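Local atomic coordinates of 16S rRNA (adenine(1408)-N(1))-methyltransferase (Escherichia coli, PDB entry 3P2E), a protein that methylates N1 of adenine 1408 in the 16S rRNA of assembled 30S subunits, using S-adenosyl-L-methionine, and so confers resistance to many aminoglycosides. Residues I29-G34 against S123-L128; D99-L104 against D127-E132. One frame throughout, in Å; residues are numbered along the deposited sequence.

Contact 1. Residues I29-G34 against S123-L128; sequences IDLGTG and SNVADL. With SAH (S-adenosyl-L-homocysteine), chain C.
With chi1 at 177°, Leu31 carries CG opposite its backbone N, which sends the isobutyl group from strand 26-31 toward helix 119-126, while Val125 turns CG2 anti to its own carbonyl carbon and leaves it beside the backbone N. The two side chains therefore reach toward each other tip to tip, and Leu31 CD2 meets Val125 CG2 at 3.5 Å. The other methyl of Leu31 serves the cofactor site: CD1 stands 4.0 Å from C2 of the S-adenosyl-L-homocysteine adenine, so one side chain spans helix and ligand. Two residues earlier on the strand, Ile29 extends CG1 and CD1 (chi2 179°) to Leu128, three residues after Val125. These two cross at about a right angle, with Ile29 CD1 4.0 Å from both Leu128 CB and Leu128 CD1. Ile52 and Ile54 of strand 49-54 also pack on Ile29, and Leu90 and Leu94 on Leu128.

Between the two apolar residues, Asp30 OD2 accepts a 2.7 Å hydrogen bond from Thr33 OG1, on the anti side and 21° out of the carboxylate plane; OD1 is bonded to Ser102 OG. One bond ties the buried carboxylate to the turn after its strand, the other to strand 98-104. In that turn Gly32 and Gly34 both have positive phi, and Gly32 O accepts a hydrogen bond from the ligand's amino group, SAH N, at 2.8 Å. A glycine-bearing loop after the first strand of the central sheet is a hallmark of Rossmann-like methyltransferases. All four residues that touch between 29-34 and 123-128 are buried and meet through carbon alone. The chemistry implies that apolar packing joins 123-128 to the strand, while polar groups of 29-34 bond to neighbouring strands, to one another and, through Gly32 O, to the ligand.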
ATOM      1  N   ILE A  29       5.543  -0.291   2.487  1.00 13.21           N
ATOM      2  CA  ILE A  29       4.507  -1.307   2.341  1.00 13.80           C
ATOM      3  C   ILE A  29       3.272  -0.692   1.686  1.00 13.67           C
ATOM      4  O   ILE A  29       2.810   0.374   2.097  1.00 15.02           O
ATOM      5  CB  ILE A  29       4.074  -1.908   3.708  1.00 13.45           C
ATOM      6  CG1 ILE A  29       5.206  -2.760   4.292  1.00 13.28           C
ATOM      7  CG2 ILE A  29       2.811  -2.764   3.528  1.00 14.78           C
ATOM      8  CD1 ILE A  29       4.886  -3.385   5.654  1.00 14.62           C
ATOM      9  N   ASP A  30       2.762  -1.359   0.656  1.00 14.01           N
ATOM     10  CA  ASP A  30       1.556  -0.914  -0.032  1.00 14.31           C
ATOM     11  C   ASP A  30       0.536  -2.026   0.204  1.00 15.13           C
ATOM     12  O   ASP A  30       0.662  -3.126  -0.348  1.00 15.50           O
ATOM     13  CB  ASP A  30       1.823  -0.723  -1.528  1.00 12.11           C
ATOM     14  CG  ASP A  30       0.619  -0.171  -2.272  1.00 15.16           C
ATOM     15  OD1 ASP A  30      -0.044   0.739  -1.730  1.00 14.72           O
ATOM     16  OD2 ASP A  30       0.341  -0.638  -3.402  1.00 14.77           O
ATOM     17  N   LEU A  31      -0.448  -1.740   1.052  1.00 13.31           N
ATOM     18  CA  LEU A  31      -1.495  -2.701   1.412  1.00 13.51           C
ATOM     19  C   LEU A  31      -2.664  -2.637   0.428  1.00 12.49           C
ATOM     20  O   LEU A  31      -3.169  -1.555   0.133  1.00 12.58           O
ATOM     21  CB  LEU A  31      -1.977  -2.410   2.834  1.00 15.63           C
ATOM     22  CG  LEU A  31      -3.120  -3.257   3.402  1.00 15.63           C
ATOM     23  CD1 LEU A  31      -2.763  -4.739   3.352  1.00 15.63           C
ATOM     24  CD2 LEU A  31      -3.392  -2.813   4.828  1.00 15.63           C
ATOM     25  N   GLY A  32      -3.100  -3.800  -0.057  1.00 13.83           N
ATOM     26  CA  GLY A  32      -4.171  -3.851  -1.043  1.00 13.08           C
ATOM     27  C   GLY A  32      -3.574  -3.328  -2.338  1.00 14.84           C
ATOM     28  O   GLY A  32      -4.192  -2.559  -3.070  1.00 13.75           O
ATOM     29  N   THR A  33      -2.355  -3.778  -2.623  1.00 13.19           N
ATOM     30  CA  THR A  33      -1.597  -3.321  -3.787  1.00 13.16           C
ATOM     31  C   THR A  33      -2.208  -3.565  -5.170  1.00 11.92           C
ATOM     32  O   THR A  33      -1.859  -2.884  -6.134  1.00 13.98           O
ATOM     33  CB  THR A  33      -0.162  -3.902  -3.742  1.00 14.56           C
ATOM     34  OG1 THR A  33       0.721  -3.055  -4.488  1.00 14.35           O
ATOM     35  CG2 THR A  33      -0.122  -5.317  -4.315  1.00 14.26           C
ATOM     36  N   GLY A  34      -3.112  -4.531  -5.277  1.00 13.69           N
ATOM     37  CA  GLY A  34      -3.733  -4.783  -6.565  1.00 13.53           C
ATOM     38  C   GLY A  34      -2.864  -5.515  -7.573  1.00 13.49           C
ATOM     39  O   GLY A  34      -2.250  -6.533  -7.242  1.00 13.51           O
ATOM     40  N   SER A 123      -5.246  -0.780  13.553  1.00 17.63           N
ATOM     41  CA  SER A 123      -4.214  -0.993  14.558  1.00 19.14           C
ATOM     42  C   SER A 123      -3.234  -2.050  14.051  1.00 18.30           C
ATOM     43  O   SER A 123      -2.021  -1.920  14.253  1.00 19.54           O
ATOM     44  CB  SER A 123      -4.833  -1.445  15.881  1.00 29.32           C
ATOM     45  OG  SER A 123      -5.594  -0.402  16.461  1.00 39.08           O
ATOM     46  N   ASN A 124      -3.758  -3.086  13.394  1.00 17.93           N
ATOM     47  CA  ASN A 124      -2.910  -4.148  12.846  1.00 18.62           C
ATOM     48  C   ASN A 124      -1.992  -3.560  11.781  1.00 17.48           C
ATOM     49  O   ASN A 124      -0.819  -3.925  11.687  1.00 18.76           O
ATOM     50  CB  ASN A 124      -3.729  -5.262  12.175  1.00 23.48           C
ATOM     51  CG  ASN A 124      -4.697  -5.948  13.114  1.00 27.03           C
ATOM     52  OD1 ASN A 124      -4.446  -6.075  14.313  1.00 28.27           O
ATOM     53  ND2 ASN A 124      -5.809  -6.423  12.558  1.00 28.76           N
ATOM     54  N   VAL A 125      -2.531  -2.663  10.959  1.00 15.86           N
ATOM     55  CA  VAL A 125      -1.729  -2.047   9.910  1.00 15.35           C
ATOM     56  C   VAL A 125      -0.653  -1.152  10.519  1.00 15.04           C
ATOM     57  O   VAL A 125       0.479  -1.108  10.036  1.00 16.47           O
ATOM     58  CB  VAL A 125      -2.601  -1.209   8.941  1.00 15.24           C
ATOM     59  CG1 VAL A 125      -1.715  -0.552   7.887  1.00 15.13           C
ATOM     60  CG2 VAL A 125      -3.642  -2.098   8.280  1.00 16.55           C
ATOM     61  N   ALA A 126      -1.000  -0.436  11.584  1.00 14.92           N
ATOM     62  CA  ALA A 126      -0.030   0.439  12.227  1.00 15.97           C
ATOM     63  C   ALA A 126       1.118  -0.379  12.818  1.00 16.50           C
ATOM     64  O   ALA A 126       2.248   0.096  12.890  1.00 18.33           O
ATOM     65  CB  ALA A 126      -0.707   1.267  13.311  1.00 17.31           C
ATOM     66  N   ASP A 127       0.830  -1.610  13.237  1.00 16.97           N
ATOM     67  CA  ASP A 127       1.866  -2.469  13.810  1.00 16.98           C
ATOM     68  C   ASP A 127       2.961  -2.833  12.815  1.00 17.73           C
ATOM     69  O   ASP A 127       4.013  -3.339  13.206  1.00 18.82           O
ATOM     70  CB  ASP A 127       1.260  -3.758  14.379  1.00 21.25           C
ATOM     71  CG  ASP A 127       0.532  -3.535  15.690  1.00 25.32           C
ATOM     72  OD1 ASP A 127       0.799  -2.513  16.358  1.00 26.54           O
ATOM     73  OD2 ASP A 127      -0.294  -4.394  16.063  1.00 27.97           O
ATOM     74  N   LEU A 128       2.718  -2.583  11.531  1.00 17.31           N
ATOM     75  CA  LEU A 128       3.711  -2.890  10.507  1.00 15.75           C
ATOM     76  C   LEU A 128       4.746  -1.775  10.381  1.00 15.83           C
ATOM     77  O   LEU A 128       5.775  -1.943   9.725  1.00 15.24           O
ATOM     78  CB  LEU A 128       3.034  -3.094   9.142  1.00 19.90           C
ATOM     79  CG  LEU A 128       1.939  -4.163   9.048  1.00 19.90           C
ATOM     80  CD1 LEU A 128       1.467  -4.294   7.602  1.00 19.90           C
ATOM     81  CD2 LEU A 128       2.479  -5.497   9.547  1.00 19.90           C
TER
HETATM   82  N   SAH C6732      -4.078  -0.249  -4.717  1.00 14.04           N
HETATM   83  CA  SAH C6732      -4.695  -0.772  -5.819  1.00 14.61           C
HETATM   84  CB  SAH C6732      -6.148  -1.127  -5.491  1.00 16.50           C
HETATM   85  CG  SAH C6732      -6.866  -2.090  -6.389  1.00 15.03           C
HETATM   86  SD  SAH C6732      -8.536  -2.488  -5.987  1.00 18.09           S
HETATM   87  C   SAH C6732      -4.506   0.226  -7.043  1.00 17.03           C
HETATM   88  O   SAH C6732      -4.529  -0.431  -7.996  1.00 18.93           O
HETATM   89  OXT SAH C6732      -4.389   1.365  -6.962  1.00 15.88           O
HETATM   90  C5' SAH C6732      -8.723  -2.885  -4.244  1.00 15.92           C
HETATM   91  C4' SAH C6732      -7.641  -4.000  -3.867  1.00 18.07           C
HETATM   92  O4' SAH C6732      -7.800  -4.099  -2.446  1.00 19.53           O
HETATM   93  C3' SAH C6732      -7.889  -5.371  -4.463  1.00 15.96           C
HETATM   94  O3' SAH C6732      -6.715  -5.834  -5.204  1.00 18.26           O
HETATM   95  C2' SAH C6732      -8.289  -6.264  -3.232  1.00 17.56           C
HETATM   96  O2' SAH C6732      -7.905  -7.620  -3.295  1.00 14.87           O
HETATM   97  C1' SAH C6732      -7.635  -5.500  -2.061  1.00 17.48           C
HETATM   98  N9  SAH C6732      -8.306  -5.733  -0.720  1.00 17.73           N
HETATM   99  C8  SAH C6732      -9.679  -5.673  -0.444  1.00 19.19           C
HETATM  100  N7  SAH C6732      -9.962  -5.982   0.809  1.00 20.46           N
HETATM  101  C5  SAH C6732      -8.661  -6.253   1.351  1.00 19.57           C
HETATM  102  C6  SAH C6732      -8.364  -6.645   2.701  1.00 20.15           C
HETATM  103  N6  SAH C6732      -9.329  -6.806   3.638  1.00 20.59           N
HETATM  104  N1  SAH C6732      -7.017  -6.841   2.950  1.00 19.38           N
HETATM  105  C2  SAH C6732      -6.026  -6.671   1.975  1.00 16.59           C
HETATM  106  N3  SAH C6732      -6.325  -6.291   0.670  1.00 16.65           N
HETATM  107  C4  SAH C6732      -7.669  -6.106   0.454  1.00 18.29           C

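Contact 2. Residues D99-L104 against D127-E132; sequences DSISIL and DLAKKE. With SAH (S-adenosyl-L-homocysteine), chain C.
A beta-alpha-beta crossover brings Asp99 and Lys130 together: strand 98-104 leads through helices 108-115 and 119-126 to its parallel neighbour, strand 133-139, and residues 127-132 form the return just before that neighbour. Lys130 is extended beyond CG and lies across the Asp99 carboxylate. Its NZ donates to Asp99 OD2 at 2.9 Å in a salt bridge, approaching on the syn side but 31° out of the carboxylate plane. OD2 is also bonded to Val27 N, so a backbone donor and an ammonium group grip the same oxygen.

Glu132 comes to the other oxygen. Asp99 OD1 and Glu132 OE2 are 3.1 Å apart, and the two carboxylate planes are turned 82° against each other. Both atoms are acceptors, so the approach could raise the proton affinity of one of the acids; the Lys130 ammonium probably offsets part of the charge. A water donates to both Asp99 O, at 3.0 Å, and Glu132 OE1, at 2.6 Å, linking the segments a second time. Two residues further along the strand, Ile101 CD1 touches Ala129 CB at 3.7 Å.

At the far end of the strand Leu104 O accepts a hydrogen bond from SAH N at 2.8 Å. Cofactor binding at the carboxyl ends of parallel strands, with the crossover returning to their amino ends, is typical of the Rossmann-like methyltransferase fold.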
ATOM      1  N   ASP A  99       9.028   2.011   6.880  1.00 14.34           N
ATOM      2  CA  ASP A  99       9.296   3.433   7.058  1.00 14.31           C
ATOM      3  C   ASP A  99       8.072   4.201   6.563  1.00 14.79           C
ATOM      4  O   ASP A  99       7.854   5.356   6.937  1.00 15.67           O
ATOM      5  CB  ASP A  99      10.519   3.851   6.234  1.00 15.63           C
ATOM      6  CG  ASP A  99      11.804   3.305   6.793  1.00 18.17           C
ATOM      7  OD1 ASP A  99      12.357   3.932   7.725  1.00 21.06           O
ATOM      8  OD2 ASP A  99      12.259   2.247   6.314  1.00 16.73           O
ATOM      9  N   SER A 100       7.277   3.552   5.716  1.00 13.85           N
ATOM     10  CA  SER A 100       6.079   4.170   5.161  1.00 13.88           C
ATOM     11  C   SER A 100       5.057   3.119   4.751  1.00 13.86           C
ATOM     12  O   SER A 100       5.419   2.018   4.339  1.00 13.92           O
ATOM     13  CB  SER A 100       6.441   5.039   3.954  1.00 17.59           C
ATOM     14  OG  SER A 100       7.195   4.310   3.001  1.00 19.46           O
ATOM     15  N   ILE A 101       3.781   3.467   4.883  1.00 14.14           N
ATOM     16  CA  ILE A 101       2.687   2.565   4.545  1.00 15.50           C
ATOM     17  C   ILE A 101       1.636   3.304   3.742  1.00 14.73           C
ATOM     18  O   ILE A 101       1.272   4.431   4.070  1.00 15.38           O
ATOM     19  CB  ILE A 101       1.993   2.001   5.812  1.00 19.32           C
ATOM     20  CG1 ILE A 101       2.960   1.121   6.604  1.00 23.17           C
ATOM     21  CG2 ILE A 101       0.766   1.190   5.417  1.00 20.92           C
ATOM     22  CD1 ILE A 101       4.036   1.878   7.340  1.00 30.00           C
ATOM     23  N   SER A 102       1.143   2.666   2.690  1.00 14.54           N
ATOM     24  CA  SER A 102       0.125   3.290   1.870  1.00 13.88           C
ATOM     25  C   SER A 102      -1.033   2.347   1.576  1.00 14.06           C
ATOM     26  O   SER A 102      -0.873   1.126   1.563  1.00 13.82           O
ATOM     27  CB  SER A 102       0.725   3.763   0.543  1.00 17.52           C
ATOM     28  OG  SER A 102       1.204   2.664  -0.215  1.00 21.33           O
ATOM     29  N   ILE A 103      -2.207   2.940   1.390  1.00 15.64           N
ATOM     30  CA  ILE A 103      -3.417   2.219   1.009  1.00 14.28           C
ATOM     31  C   ILE A 103      -3.973   3.130  -0.082  1.00 14.33           C
ATOM     32  O   ILE A 103      -4.445   4.238   0.198  1.00 13.39           O
ATOM     33  CB  ILE A 103      -4.432   2.083   2.172  1.00 13.63           C
ATOM     34  CG1 ILE A 103      -3.835   1.215   3.287  1.00 13.98           C
ATOM     35  CG2 ILE A 103      -5.716   1.421   1.666  1.00 15.50           C
ATOM     36  CD1 ILE A 103      -4.769   0.996   4.479  1.00 13.97           C
ATOM     37  N   LEU A 104      -3.889   2.674  -1.330  1.00 13.26           N
ATOM     38  CA  LEU A 104      -4.327   3.483  -2.463  1.00 12.58           C
ATOM     39  C   LEU A 104      -5.559   2.963  -3.178  1.00 14.03           C
ATOM     40  O   LEU A 104      -5.615   1.795  -3.559  1.00 12.47           O
ATOM     41  CB  LEU A 104      -3.186   3.590  -3.480  1.00 13.48           C
ATOM     42  CG  LEU A 104      -1.809   3.930  -2.913  1.00 15.63           C
ATOM     43  CD1 LEU A 104      -0.765   3.771  -4.005  1.00 15.57           C
ATOM     44  CD2 LEU A 104      -1.811   5.343  -2.355  1.00 18.31           C
ATOM     45  N   ASP A 127       0.830  -1.610  13.237  1.00 16.97           N
ATOM     46  CA  ASP A 127       1.866  -2.469  13.810  1.00 16.98           C
ATOM     47  C   ASP A 127       2.961  -2.833  12.815  1.00 17.73           C
ATOM     48  O   ASP A 127       4.013  -3.339  13.206  1.00 18.82           O
ATOM     49  CB  ASP A 127       1.260  -3.758  14.379  1.00 21.25           C
ATOM     50  CG  ASP A 127       0.532  -3.535  15.690  1.00 25.32           C
ATOM     51  OD1 ASP A 127       0.799  -2.513  16.358  1.00 26.54           O
ATOM     52  OD2 ASP A 127      -0.294  -4.394  16.063  1.00 27.97           O
ATOM     53  N   LEU A 128       2.718  -2.583  11.531  1.00 17.31           N
ATOM     54  CA  LEU A 128       3.711  -2.890  10.507  1.00 15.75           C
ATOM     55  C   LEU A 128       4.746  -1.775  10.381  1.00 15.83           C
ATOM     56  O   LEU A 128       5.775  -1.943   9.725  1.00 15.24           O
ATOM     57  CB  LEU A 128       3.034  -3.094   9.142  1.00 19.90           C
ATOM     58  CG  LEU A 128       1.939  -4.163   9.048  1.00 19.90           C
ATOM     59  CD1 LEU A 128       1.467  -4.294   7.602  1.00 19.90           C
ATOM     60  CD2 LEU A 128       2.479  -5.497   9.547  1.00 19.90           C
ATOM     61  N   ALA A 129       4.475  -0.641  11.020  1.00 15.83           N
ATOM     62  CA  ALA A 129       5.362   0.518  10.947  1.00 16.68           C
ATOM     63  C   ALA A 129       6.443   0.604  12.024  1.00 19.06           C
ATOM     64  O   ALA A 129       6.271   0.130  13.149  1.00 17.96           O
ATOM     65  CB  ALA A 129       4.525   1.794  10.971  1.00 19.20           C
ATOM     66  N   LYS A 130       7.567   1.214  11.661  1.00 20.11           N
ATOM     67  CA  LYS A 130       8.667   1.408  12.596  1.00 22.98           C
ATOM     68  C   LYS A 130       8.262   2.562  13.503  1.00 25.23           C
ATOM     69  O   LYS A 130       7.251   3.218  13.249  1.00 25.37           O
ATOM     70  CB  LYS A 130       9.945   1.805  11.858  1.00 24.13           C
ATOM     71  CG  LYS A 130      10.514   0.763  10.927  1.00 27.63           C
ATOM     72  CD  LYS A 130      11.684   1.369  10.167  1.00 28.58           C
ATOM     73  CE  LYS A 130      12.374   0.353   9.283  1.00 29.98           C
ATOM     74  NZ  LYS A 130      13.550   0.947   8.589  1.00 31.53           N
ATOM     75  N   LYS A 131       9.058   2.815  14.541  1.00 30.64           N
ATOM     76  CA  LYS A 131       8.787   3.902  15.480  1.00 34.77           C
ATOM     77  C   LYS A 131       8.456   5.164  14.699  1.00 35.29           C
ATOM     78  O   LYS A 131       7.534   5.902  15.044  1.00 36.97           O
ATOM     79  CB  LYS A 131      10.006   4.147  16.376  1.00 61.68           C
ATOM     80  CG  LYS A 131       9.801   5.232  17.423  1.00 65.24           C
ATOM     81  CD  LYS A 131      11.032   5.399  18.305  1.00 67.90           C
ATOM     82  CE  LYS A 131      12.244   5.848  17.499  1.00 69.70           C
ATOM     83  NZ  LYS A 131      12.021   7.167  16.841  1.00 70.38           N
ATOM     84  N   GLU A 132       9.227   5.411  13.647  1.00 36.29           N
ATOM     85  CA  GLU A 132       9.001   6.555  12.780  1.00 37.76           C
ATOM     86  C   GLU A 132       7.844   6.111  11.891  1.00 37.12           C
ATOM     87  O   GLU A 132       6.899   5.476  12.359  1.00 41.56           O
ATOM     88  CB  GLU A 132      10.239   6.812  11.921  1.00 67.57           C
ATOM     89  CG  GLU A 132      10.681   5.589  11.124  1.00 70.13           C
ATOM     90  CD  GLU A 132      11.861   5.866  10.213  1.00 71.59           C
ATOM     91  OE1 GLU A 132      11.711   6.669   9.270  1.00 71.58           O
ATOM     92  OE2 GLU A 132      12.940   5.280  10.442  1.00 73.55           O
TER
HETATM   93  N   SAH C6732      -4.078  -0.249  -4.717  1.00 14.04           N
HETATM   94  CA  SAH C6732      -4.695  -0.772  -5.819  1.00 14.61           C
HETATM   95  CB  SAH C6732      -6.148  -1.127  -5.491  1.00 16.50           C
HETATM   96  CG  SAH C6732      -6.866  -2.090  -6.389  1.00 15.03           C
HETATM   97  SD  SAH C6732      -8.536  -2.488  -5.987  1.00 18.09           S
HETATM   98  C   SAH C6732      -4.506   0.226  -7.043  1.00 17.03           C
HETATM   99  O   SAH C6732      -4.529  -0.431  -7.996  1.00 18.93           O
HETATM  100  OXT SAH C6732      -4.389   1.365  -6.962  1.00 15.88           O
HETATM  101  C5' SAH C6732      -8.723  -2.885  -4.244  1.00 15.92           C
HETATM  102  C4' SAH C6732      -7.641  -4.000  -3.867  1.00 18.07           C
HETATM  103  O4' SAH C6732      -7.800  -4.099  -2.446  1.00 19.53           O
HETATM  104  C3' SAH C6732      -7.889  -5.371  -4.463  1.00 15.96           C
HETATM  105  O3' SAH C6732      -6.715  -5.834  -5.204  1.00 18.26           O
HETATM  106  C2' SAH C6732      -8.289  -6.264  -3.232  1.00 17.56           C
HETATM  107  O2' SAH C6732      -7.905  -7.620  -3.295  1.00 14.87           O
HETATM  108  C1' SAH C6732      -7.635  -5.500  -2.061  1.00 17.48           C
HETATM  109  N9  SAH C6732      -8.306  -5.733  -0.720  1.00 17.73           N
HETATM  110  C8  SAH C6732      -9.679  -5.673  -0.444  1.00 19.19           C
HETATM  111  N7  SAH C6732      -9.962  -5.982   0.809  1.00 20.46           N
HETATM  112  C5  SAH C6732      -8.661  -6.253   1.351  1.00 19.57           C
HETATM  113  C6  SAH C6732      -8.364  -6.645   2.701  1.00 20.15           C
HETATM  114  N6  SAH C6732      -9.329  -6.806   3.638  1.00 20.59           N
HETATM  115  N1  SAH C6732      -7.017  -6.841   2.950  1.00 19.38           N
HETATM  116  C2  SAH C6732      -6.026  -6.671   1.975  1.00 16.59           C
HETATM  117  N3  SAH C6732      -6.325  -6.291   0.670  1.00 16.65           N
HETATM  118  C4  SAH C6732      -7.669  -6.106   0.454  1.00 18.29           C
HETATM  119  O   HOH W   1       9.798   7.509   7.706  1.00 47.64           O

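Overall arrangement
Contacts 1 and 2 have centres 7 Å apart and share Asp127 and Leu128, the stretch through which helix 119-126 and strand 129-130 follow each other. Their other segments are neighbouring parallel strands of the central sheet, joined by Ile29 O and Ser102 N at 2.9 Å, a probable hydrogen bond. Val125 CG1 also packs on Ile101 CG2 at 3.9 Å, so helix 119-126 lies against both strands. The carboxyl ends of both strands face the ligand, where the carbonyls of Gly32 from contact 1 and Leu104 from contact 2 both accept hydrogen bonds from its amino group, while the salt bridge of contact 2 lies at the end of the strand remote from the pocket.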